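Local coordinates for protection of telomeres protein 1 (Schizosaccharomyces pombe, PDB 5USB) that binds single-stranded telomeric DNA, here through an OB-fold domain, to protect the 3' overhang and regulate telomerase and telomere length, at residues 15-20 / 33-38. The protein carries 1 engineered substitution. Residues are numbered along the deposited sequence; the frame is centred on the assembly and turned at random.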
loop_
_atom_site.group_PDB
_atom_site.type_symbol
_atom_site.label_atom_id
_atom_site.label_comp_id
_atom_site.label_asym_id
_atom_site.label_seq_id
_atom_site.Cartn_x
_atom_site.Cartn_y
_atom_site.Cartn_z
ATOM N N CYS A 15 5.094 1.110 -10.602
ATOM C CA CYS A 15 3.752 0.610 -10.812
ATOM C C CYS A 15 2.745 1.600 -10.255
ATOM O O CYS A 15 3.097 2.561 -9.562
ATOM C CB CYS A 15 3.581 -0.766 -10.186
ATOM S SG CYS A 15 3.842 -0.745 -8.406
ATOM N N SER A 16 1.488 1.369 -10.614
ATOM C CA SER A 16 0.353 2.137 -10.158
ATOM C C SER A 16 -0.793 1.220 -9.783
ATOM O O SER A 16 -1.037 0.227 -10.463
ATOM C CB SER A 16 -0.112 3.097 -11.267
ATOM O OG SER A 16 0.939 3.944 -11.678
ATOM N N PHE A 17 -1.517 1.559 -8.708
ATOM C CA PHE A 17 -2.586 0.689 -8.234
ATOM C C PHE A 17 -3.542 1.456 -7.336
ATOM O O PHE A 17 -3.200 2.496 -6.772
ATOM C CB PHE A 17 -2.026 -0.537 -7.491
ATOM C CG PHE A 17 -1.078 -0.209 -6.377
ATOM C CD1 PHE A 17 -1.556 0.069 -5.108
ATOM C CD2 PHE A 17 0.286 -0.235 -6.591
ATOM C CE1 PHE A 17 -0.685 0.378 -4.087
ATOM C CE2 PHE A 17 1.175 0.054 -5.558
ATOM C CZ PHE A 17 0.672 0.362 -4.305
ATOM N N TYR A 18 -4.731 0.897 -7.195
ATOM C CA TYR A 18 -5.740 1.305 -6.233
ATOM C C TYR A 18 -5.676 0.331 -5.057
ATOM O O TYR A 18 -5.471 -0.870 -5.248
ATOM C CB TYR A 18 -7.142 1.247 -6.863
ATOM C CG TYR A 18 -7.404 2.321 -7.893
ATOM C CD1 TYR A 18 -7.996 3.495 -7.496
ATOM C CD2 TYR A 18 -7.096 2.136 -9.229
ATOM C CE1 TYR A 18 -8.254 4.491 -8.412
ATOM C CE2 TYR A 18 -7.344 3.121 -10.154
ATOM C CZ TYR A 18 -7.920 4.285 -9.748
ATOM O OH TYR A 18 -8.187 5.307 -10.665
ATOM N N ALA A 19 -5.890 0.834 -3.853
ATOM C CA ALA A 19 -5.823 -0.036 -2.686
ATOM C C ALA A 19 -6.585 0.582 -1.529
ATOM O O ALA A 19 -6.885 1.781 -1.509
ATOM C CB ALA A 19 -4.381 -0.284 -2.286
ATOM N N GLN A 20 -6.896 -0.262 -0.555
ATOM C CA GLN A 20 -7.473 0.172 0.702
ATOM C C GLN A 20 -6.411 0.137 1.797
ATOM O O GLN A 20 -5.605 -0.796 1.871
ATOM C CB GLN A 20 -8.656 -0.706 1.102
ATOM C CG GLN A 20 -9.399 -0.096 2.273
ATOM C CD GLN A 20 -10.704 -0.769 2.598
ATOM O OE1 GLN A 20 -10.875 -1.961 2.385
ATOM N NE2 GLN A 20 -11.617 -0.003 3.209
ATOM N N LEU A 33 2.374 3.060 5.453
ATOM C CA LEU A 33 1.046 2.574 5.138
ATOM C C LEU A 33 1.132 1.086 4.846
ATOM O O LEU A 33 2.118 0.619 4.302
ATOM C CB LEU A 33 0.455 3.254 3.858
ATOM C CG LEU A 33 0.295 4.750 3.792
ATOM C CD1 LEU A 33 -0.024 5.150 2.335
ATOM C CD2 LEU A 33 -0.783 5.220 4.787
ATOM N N TYR A 34 0.105 0.344 5.224
ATOM C CA TYR A 34 -0.057 -1.041 4.812
ATOM C C TYR A 34 -1.349 -1.086 4.027
ATOM O O TYR A 34 -2.391 -0.665 4.555
ATOM C CB TYR A 34 -0.147 -1.990 6.015
ATOM C CG TYR A 34 1.103 -1.972 6.877
ATOM C CD1 TYR A 34 1.365 -0.950 7.754
ATOM C CD2 TYR A 34 2.041 -2.986 6.755
ATOM C CE1 TYR A 34 2.509 -0.939 8.506
ATOM C CE2 TYR A 34 3.215 -2.968 7.501
ATOM C CZ TYR A 34 3.432 -1.931 8.356
ATOM O OH TYR A 34 4.592 -1.917 9.108
ATOM N N VAL A 35 -1.270 -1.495 2.761
ATOM C CA VAL A 35 -2.420 -1.432 1.869
ATOM C C VAL A 35 -2.663 -2.769 1.188
ATOM O O VAL A 35 -1.783 -3.622 1.112
ATOM C CB VAL A 35 -2.259 -0.320 0.832
ATOM C CG1 VAL A 35 -1.891 0.961 1.527
ATOM C CG2 VAL A 35 -1.237 -0.680 -0.209
ATOM N N THR A 36 -3.903 -2.957 0.738
ATOM C CA THR A 36 -4.336 -4.189 0.101
ATOM C C THR A 36 -5.353 -3.888 -0.985
ATOM O O THR A 36 -6.103 -2.910 -0.887
ATOM C CB THR A 36 -4.984 -5.144 1.126
ATOM O OG1 THR A 36 -5.273 -6.409 0.520
ATOM C CG2 THR A 36 -6.279 -4.614 1.634
ATOM N N ASP A 37 -5.398 -4.775 -2.009
ATOM C CA ASP A 37 -6.564 -4.789 -2.888
ATOM C C ASP A 37 -7.243 -6.152 -2.850
ATOM O O ASP A 37 -8.057 -6.473 -3.734
ATOM C CB ASP A 37 -6.210 -4.357 -4.316
ATOM C CG ASP A 37 -5.294 -5.300 -5.023
ATOM O OD1 ASP A 37 -4.969 -6.370 -4.468
ATOM O OD2 ASP A 37 -4.941 -4.999 -6.206
ATOM N N TYR A 38 -6.923 -6.937 -1.823
ATOM C CA TYR A 38 -7.463 -8.281 -1.597
ATOM C C TYR A 38 -7.078 -9.237 -2.716
ATOM O O TYR A 38 -7.837 -10.146 -3.065
ATOM C CB TYR A 38 -8.978 -8.200 -1.362
ATOM C CG TYR A 38 -9.254 -7.566 -0.030
ATOM C CD1 TYR A 38 -9.148 -8.330 1.121
ATOM C CD2 TYR A 38 -9.553 -6.210 0.086
ATOM C CE1 TYR A 38 -9.355 -7.795 2.352
ATOM C CE2 TYR A 38 -9.758 -5.646 1.356
ATOM C CZ TYR A 38 -9.640 -6.478 2.468
ATOM O OH TYR A 38 -9.841 -6.008 3.747
HETATM O O HOH W 1 -6.107 -2.794 -7.139
HETATM O O HOH W 2 -10.623 -3.448 4.349
#
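With CG anti to the backbone N (chi1 -170°) and the chain extended beyond it, Gln20 carries its amide to the ring edge of Tyr38, while Thr36 sets OG1 likewise anti to its own N and turns CG2 over one face of that ring. The two segments belong to the first antiparallel hairpin of an OB fold, made by strands 14-26 and 31-36. Their local directions differ by 106°, far from antiparallel. One hydrogen-bonded pair, Gln20 with Thr36, falls within these segments, and the hairpin continues toward its turn. Gln20 N gives a nearly straight bond to Thr36 O (2.8 Å, 169° at the hydrogen), and Thr36 N returns one to Gln20 O at 3.0 Å; each donor lies in the plane of the carbonyl it meets. Gln20 O also receives a CA-H...O contact from Val35 CA at 3.2 Å.

On the interior side, Val35 reaches toward strand 15-20. Its CB lies 3.8 Å from Ala19 CB, and CG2 touches Phe17 CE1 obliquely. Phe17 and Ala19 bond through their backbones to strand 86-90, so strand 14-26 is shared between the hairpin and that barrel strand. Tyr34 points away from this strand and packs on an adenine base of the bound DNA.

One residue past the pair no direct backbone bond follows, although Ala19 and Asp37 come close; there a water donates to both Tyr18 O and Asp37 OD2, while Asp37 OD1 is hydrogen-bonded to Thr39 OG1. The chain leaves strand 33-36 through an ST turn, in which Thr36 OG1, also bonded to Phe63 O, accepts from Tyr38 N at 2.9 Å. Gln20 NE2 is held by Gly84 O, and a second water, in the plane of the Tyr38 ring, links Gln20 OE1 (2.5 Å from the water O) to Tyr38 OH.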